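Local coordinates for protein alanyl-tRNA synthetase (PDB 3G98) that attaches alanine to its cognate tRNA and is represented here by the C-Ala domain, which brings editing and aminoacylation functions together on one tRNA, at residues A[64-70]-A[83-89]; A[75-79]-A[92-98]. All blocks are in the same frame, centred on the assembly; numbering follows the deposited sequence.

Contact 1: residues A[64-70]-A[83-89]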
loop_
_atom_site.group_PDB
_atom_site.type_symbol
_atom_site.label_atom_id
_atom_site.label_comp_id
_atom_site.label_asym_id
_atom_site.label_seq_id
_atom_site.Cartn_x
_atom_site.Cartn_y
_atom_site.Cartn_z
ATOM N N VAL A 64 9.561 2.809 7.506
ATOM C CA VAL A 64 8.679 1.985 6.685
ATOM C C VAL A 64 9.149 2.069 5.243
ATOM O O VAL A 64 8.874 3.043 4.539
ATOM C CB VAL A 64 7.209 2.435 6.767
ATOM C CG1 VAL A 64 6.323 1.513 5.916
ATOM C CG2 VAL A 64 6.740 2.456 8.214
ATOM N N ASN A 65 9.884 1.048 4.825
ATOM C CA ASN A 65 10.489 1.014 3.506
ATOM C C ASN A 65 9.523 0.396 2.498
ATOM O O ASN A 65 9.243 -0.809 2.547
ATOM C CB ASN A 65 11.802 0.225 3.569
ATOM C CG ASN A 65 12.638 0.390 2.323
ATOM O OD1 ASN A 65 12.113 0.464 1.215
ATOM N ND2 ASN A 65 13.953 0.454 2.496
ATOM N N ALA A 66 9.007 1.217 1.586
ATOM C CA ALA A 66 7.999 0.734 0.647
ATOM C C ALA A 66 8.559 -0.344 -0.284
ATOM O O ALA A 66 7.815 -1.201 -0.754
ATOM C CB ALA A 66 7.389 1.886 -0.151
ATOM N N LYS A 67 9.867 -0.290 -0.538
ATOM C CA LYS A 67 10.564 -1.319 -1.306
ATOM C C LYS A 67 10.367 -2.702 -0.690
ATOM O O LYS A 67 10.099 -3.675 -1.400
ATOM C CB LYS A 67 12.068 -1.015 -1.360
ATOM C CG LYS A 67 12.557 -0.282 -2.595
ATOM C CD LYS A 67 14.093 -0.198 -2.588
ATOM C CE LYS A 67 14.656 -0.195 -3.997
ATOM N NZ LYS A 67 16.137 -0.089 -4.004
ATOM N N GLU A 68 10.531 -2.793 0.630
ATOM C CA GLU A 68 10.400 -4.063 1.331
ATOM C C GLU A 68 8.930 -4.445 1.444
ATOM O O GLU A 68 8.528 -5.555 1.103
ATOM C CB GLU A 68 10.980 -3.965 2.742
ATOM C CG GLU A 68 12.433 -3.546 2.810
ATOM C CD GLU A 68 12.952 -3.534 4.231
ATOM O OE1 GLU A 68 12.459 -4.343 5.047
ATOM O OE2 GLU A 68 13.853 -2.720 4.529
ATOM N N VAL A 69 8.143 -3.501 1.931
ATOM C CA VAL A 69 6.748 -3.735 2.265
ATOM C C VAL A 69 5.896 -4.096 1.045
ATOM O O VAL A 69 4.963 -4.885 1.151
ATOM C CB VAL A 69 6.161 -2.506 2.976
ATOM C CG1 VAL A 69 4.709 -2.747 3.347
ATOM C CG2 VAL A 69 6.974 -2.195 4.218
ATOM N N ILE A 70 6.212 -3.519 -0.106
ATOM C CA ILE A 70 5.422 -3.796 -1.306
ATOM C C ILE A 70 5.540 -5.279 -1.651
ATOM O O ILE A 70 4.580 -5.909 -2.061
ATOM C CB ILE A 70 5.835 -2.908 -2.498
ATOM C CG1 ILE A 70 4.780 -2.954 -3.612
ATOM C CG2 ILE A 70 7.213 -3.298 -3.030
ATOM C CD1 ILE A 70 3.486 -2.235 -3.275
ATOM N N GLY A 83 9.986 -0.295 -6.530
ATOM C CA GLY A 83 9.940 1.159 -6.548
ATOM C C GLY A 83 11.016 1.729 -5.649
ATOM O O GLY A 83 12.140 1.204 -5.605
ATOM N N ARG A 84 10.661 2.797 -4.932
ATOM C CA ARG A 84 11.552 3.475 -3.979
ATOM C C ARG A 84 11.086 3.303 -2.544
ATOM O O ARG A 84 9.988 2.835 -2.293
ATOM C CB ARG A 84 11.601 4.976 -4.261
ATOM C CG ARG A 84 12.271 5.362 -5.537
ATOM C CD ARG A 84 12.922 6.715 -5.357
ATOM N NE ARG A 84 14.066 6.624 -4.448
ATOM C CZ ARG A 84 14.617 7.664 -3.829
ATOM N NH1 ARG A 84 14.127 8.890 -4.010
ATOM N NH2 ARG A 84 15.661 7.476 -3.030
ATOM N N ALA A 85 11.922 3.719 -1.594
ATOM C CA ALA A 85 11.573 3.589 -0.185
ATOM C C ALA A 85 10.296 4.348 0.193
ATOM O O ALA A 85 9.627 3.989 1.161
ATOM C CB ALA A 85 12.748 4.024 0.706
ATOM N N ASP A 86 9.960 5.395 -0.558
ATOM C CA ASP A 86 8.801 6.211 -0.191
ATOM C C ASP A 86 7.552 5.914 -1.015
ATOM O O ASP A 86 6.449 6.291 -0.617
ATOM C CB ASP A 86 9.130 7.706 -0.238
ATOM C CG ASP A 86 9.422 8.196 -1.643
ATOM O OD1 ASP A 86 10.302 7.608 -2.312
ATOM O OD2 ASP A 86 8.769 9.170 -2.079
ATOM N N LEU A 87 7.735 5.228 -2.144
ATOM C CA LEU A 87 6.631 4.908 -3.052
ATOM C C LEU A 87 6.954 3.699 -3.941
ATOM O O LEU A 87 7.914 3.706 -4.729
ATOM C CB LEU A 87 6.276 6.122 -3.913
ATOM C CG LEU A 87 4.989 6.072 -4.747
ATOM C CD1 LEU A 87 3.753 6.004 -3.851
ATOM C CD2 LEU A 87 4.901 7.266 -5.695
ATOM N N ALA A 88 6.127 2.670 -3.825
ATOM C CA ALA A 88 6.334 1.427 -4.581
ATOM C C ALA A 88 4.991 0.875 -5.069
ATOM O O ALA A 88 3.946 1.217 -4.528
ATOM C CB ALA A 88 7.052 0.404 -3.711
ATOM N N GLN A 89 5.022 0.019 -6.091
ATOM C CA GLN A 89 3.795 -0.429 -6.748
ATOM C C GLN A 89 3.973 -1.832 -7.314
ATOM O O GLN A 89 5.094 -2.250 -7.617
ATOM C CB GLN A 89 3.418 0.570 -7.858
ATOM C CG GLN A 89 2.197 0.220 -8.709
ATOM C CD GLN A 89 1.677 1.430 -9.493
ATOM O OE1 GLN A 89 2.442 2.335 -9.834
ATOM N NE2 GLN A 89 0.373 1.452 -9.763
#

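Contact 2: residues A[75-79]-A[92-98]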
loop_
_atom_site.group_PDB
_atom_site.type_symbol
_atom_site.label_atom_id
_atom_site.label_comp_id
_atom_site.label_asym_id
_atom_site.label_seq_id
_atom_site.Cartn_x
_atom_site.Cartn_y
_atom_site.Cartn_z
ATOM N N LYS A 75 3.264 -10.576 -2.020
ATOM C CA LYS A 75 3.215 -12.031 -1.876
ATOM C C LYS A 75 1.803 -12.523 -1.548
ATOM O O LYS A 75 1.316 -13.483 -2.149
ATOM C CB LYS A 75 4.202 -12.502 -0.803
ATOM C CG LYS A 75 4.085 -13.975 -0.470
ATOM C CD LYS A 75 5.220 -14.403 0.441
ATOM C CE LYS A 75 5.238 -15.909 0.632
ATOM N NZ LYS A 75 6.434 -16.303 1.415
ATOM N N VAL A 76 1.153 -11.861 -0.596
ATOM C CA VAL A 76 -0.221 -12.194 -0.202
ATOM C C VAL A 76 -1.206 -12.050 -1.369
ATOM O O VAL A 76 -2.129 -12.857 -1.533
ATOM C CB VAL A 76 -0.670 -11.333 1.002
ATOM C CG1 VAL A 76 -2.136 -11.539 1.304
ATOM C CG2 VAL A 76 0.189 -11.659 2.227
ATOM N N LEU A 77 -0.983 -11.040 -2.201
ATOM C CA LEU A 77 -1.862 -10.757 -3.330
ATOM C C LEU A 77 -1.455 -11.543 -4.581
ATOM O O LEU A 77 -1.950 -11.271 -5.676
ATOM C CB LEU A 77 -1.872 -9.248 -3.613
ATOM C CG LEU A 77 -2.454 -8.399 -2.482
ATOM C CD1 LEU A 77 -2.327 -6.916 -2.815
ATOM C CD2 LEU A 77 -3.920 -8.771 -2.259
ATOM N N LYS A 78 -0.571 -12.526 -4.399
ATOM C CA LYS A 78 -0.062 -13.358 -5.491
ATOM C C LYS A 78 0.522 -12.475 -6.588
ATOM O O LYS A 78 0.148 -12.579 -7.763
ATOM C CB LYS A 78 -1.166 -14.273 -6.042
ATOM C CG LYS A 78 -1.789 -15.190 -4.983
ATOM C CD LYS A 78 -0.769 -16.196 -4.469
ATOM C CE LYS A 78 -1.418 -17.236 -3.564
ATOM N NZ LYS A 78 -0.420 -18.286 -3.185
ATOM N N GLY A 79 1.424 -11.584 -6.184
ATOM C CA GLY A 79 2.068 -10.670 -7.111
ATOM C C GLY A 79 3.415 -10.188 -6.602
ATOM O O GLY A 79 3.953 -10.712 -5.622
ATOM N N GLY A 92 -0.854 -8.174 -9.044
ATOM C CA GLY A 92 -1.046 -9.513 -8.506
ATOM C C GLY A 92 -2.301 -10.172 -9.036
ATOM O O GLY A 92 -3.068 -9.553 -9.780
ATOM N N LYS A 93 -2.512 -11.424 -8.633
ATOM C CA LYS A 93 -3.572 -12.264 -9.189
ATOM C C LYS A 93 -4.670 -12.603 -8.181
ATOM O O LYS A 93 -5.593 -13.349 -8.500
ATOM C CB LYS A 93 -2.980 -13.580 -9.705
ATOM C CG LYS A 93 -1.550 -13.490 -10.218
ATOM C CD LYS A 93 -0.834 -14.824 -10.029
ATOM C CE LYS A 93 0.682 -14.656 -9.960
ATOM N NZ LYS A 93 1.333 -15.836 -9.308
ATOM N N ALA A 94 -4.577 -12.071 -6.966
ATOM C CA ALA A 94 -5.526 -12.458 -5.919
ATOM C C ALA A 94 -6.248 -11.271 -5.278
ATOM O O ALA A 94 -5.958 -10.910 -4.133
ATOM C CB ALA A 94 -4.820 -13.291 -4.845
ATOM N N PRO A 95 -7.220 -10.681 -5.993
ATOM C CA PRO A 95 -7.896 -9.486 -5.472
ATOM C C PRO A 95 -8.616 -9.754 -4.158
ATOM O O PRO A 95 -8.663 -8.883 -3.282
ATOM C CB PRO A 95 -8.921 -9.151 -6.560
ATOM C CG PRO A 95 -8.458 -9.864 -7.776
ATOM C CD PRO A 95 -7.754 -11.094 -7.302
ATOM N N ASP A 96 -9.154 -10.962 -4.016
ATOM C CA ASP A 96 -9.925 -11.313 -2.821
ATOM C C ASP A 96 -9.074 -11.366 -1.562
ATOM O O ASP A 96 -9.597 -11.509 -0.455
ATOM C CB ASP A 96 -10.632 -12.651 -3.016
ATOM C CG ASP A 96 -11.782 -12.557 -3.983
ATOM O OD1 ASP A 96 -12.264 -11.431 -4.236
ATOM O OD2 ASP A 96 -12.204 -13.613 -4.492
ATOM N N LYS A 97 -7.762 -11.255 -1.731
ATOM C CA LYS A 97 -6.852 -11.361 -0.600
ATOM C C LYS A 97 -6.404 -10.007 -0.036
ATOM O O LYS A 97 -5.497 -9.942 0.787
ATOM C CB LYS A 97 -5.653 -12.236 -0.961
ATOM C CG LYS A 97 -6.018 -13.718 -1.093
ATOM C CD LYS A 97 -4.787 -14.599 -1.289
ATOM C CE LYS A 97 -3.945 -14.716 -0.014
ATOM N NZ LYS A 97 -2.568 -15.255 -0.298
ATOM N N PHE A 98 -7.067 -8.931 -0.443
ATOM C CA PHE A 98 -6.718 -7.604 0.076
ATOM C C PHE A 98 -6.850 -7.470 1.602
ATOM O O PHE A 98 -5.949 -6.940 2.254
ATOM C CB PHE A 98 -7.514 -6.503 -0.629
ATOM C CG PHE A 98 -7.179 -5.111 -0.154
ATOM C CD1 PHE A 98 -8.016 -4.444 0.735
ATOM C CD2 PHE A 98 -6.034 -4.471 -0.602
ATOM C CE1 PHE A 98 -7.715 -3.158 1.168
ATOM C CE2 PHE A 98 -5.721 -3.181 -0.169
ATOM C CZ PHE A 98 -6.569 -2.527 0.716
#

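Contact 1: residues A[64-70]-A[83-89]
Ala-66, in the first turn of helix 66-76, meets the turn that leads into strand 87-92 through both backbone and methyl. Its N donates to Ala-85 O over 2.9 Å in a nearly straight bond (168°). This bond uses an N-H of the helix start that has no acceptor one turn earlier. Asn-65 is the N-cap: its OD1 takes a weak, bent bond from Lys-67 N, and the same oxygen sits 3.5 Å from Ala-85 CA, with the Ala-85 methyl alongside. With CG swung opposite the backbone N (chi1 -168°), the Asn-65 amide folds back over the first turn.

Apolar contact runs along the face of the helix that carries Ala-66 and Ile-70. The Ala-88 methyl points at the helix, where its CB lies 3.9 Å from Ala-66 CB and 3.7 Å from Ile-70 CB. Ile-70 sends CG2 to the same methyl, while CD1 reaches over the strand backbone to 3.7 Å from Ala-88 O. Beyond the pair, Ile-70 also rests on Phe-52 and Ile-54 of strand 49-56. At the exposed margin the aliphatic chain of Lys-67 runs past the carbonyl of Gly-83, with CE 3.3 Å from Gly-83 O.

Asp-86 and Gln-89 turn away from the helix; Asp-86 forms a salt bridge with Arg-32, and Gln-89 NE2 hydrogen-bonds to Asn-51 OD1. The axes of helix 66-70 and strand 87-89 approach to 7.4 Å at 27°, nearly parallel, an alpha-on-beta layer in which a capped helix packs on a mixed sheet within the DHHA1 domain.

Contact 2: residues A[75-79]-A[92-98]
Lys-97 lays its aliphatic chain across Val-76, its CE 3.9 Å from Val-76 CG1, and ends on the backbone carbonyl at the close of helix 66-76. A bend at chi3 (71°) turns the ammonium in: NZ lies 2.7 Å from Val-76 O, in the carbonyl plane and on a lone pair. A positive group at a helix C-terminus would be expected to suit the dipole there. Replacing Lys-97 by an alanine would probably leave Val-76 O without its ammonium partner and uncover the side of Val-76. Leu-77 brings CD2 against the backbone entering helix 98-110, 3.5 Å from Ala-94 O. The helix ends in a Schellman motif, with Lys-78 at positive phi as its C-prime residue, and the chain then meets strand 87-92 at a single bridge between Gly-79 and Gly-92. Leu-77 O takes the N-H of Ala-94 (3.0 Å) and, more weakly, that of Lys-93, which also donates to Lys-78 O. Lys-78, bent at chi2, brings CG alongside the Ala-94 methyl at 3.6 Å, whereas the extended Lys-93 passes Lys-78 O with CG and CE. Lys-78 NZ and Lys-97 NZ stand 4.7 Å apart, like charges near the surface.

Contacts 1 and 2 take opposite ends of helix 66-76, the N-cap end in 64-70 and the Schellman end in 75-79, and their centres are about 17 Å apart. Their partners follow one another as well: segment 83-89 enters strand 87-92, whereas segment 92-98 leaves it for helix 98-110. The segments alternate along the chain: the helix start meets the turn into strand 87-92 and that strand's first residues, and the helix end meets the strand's last residue, Gly-92, and the loop beyond. The two do not touch directly, but Phe-52 of strand 49-56 meets both Ile-70 of contact 1 and Leu-77 of contact 2, a shared floor beneath the helix.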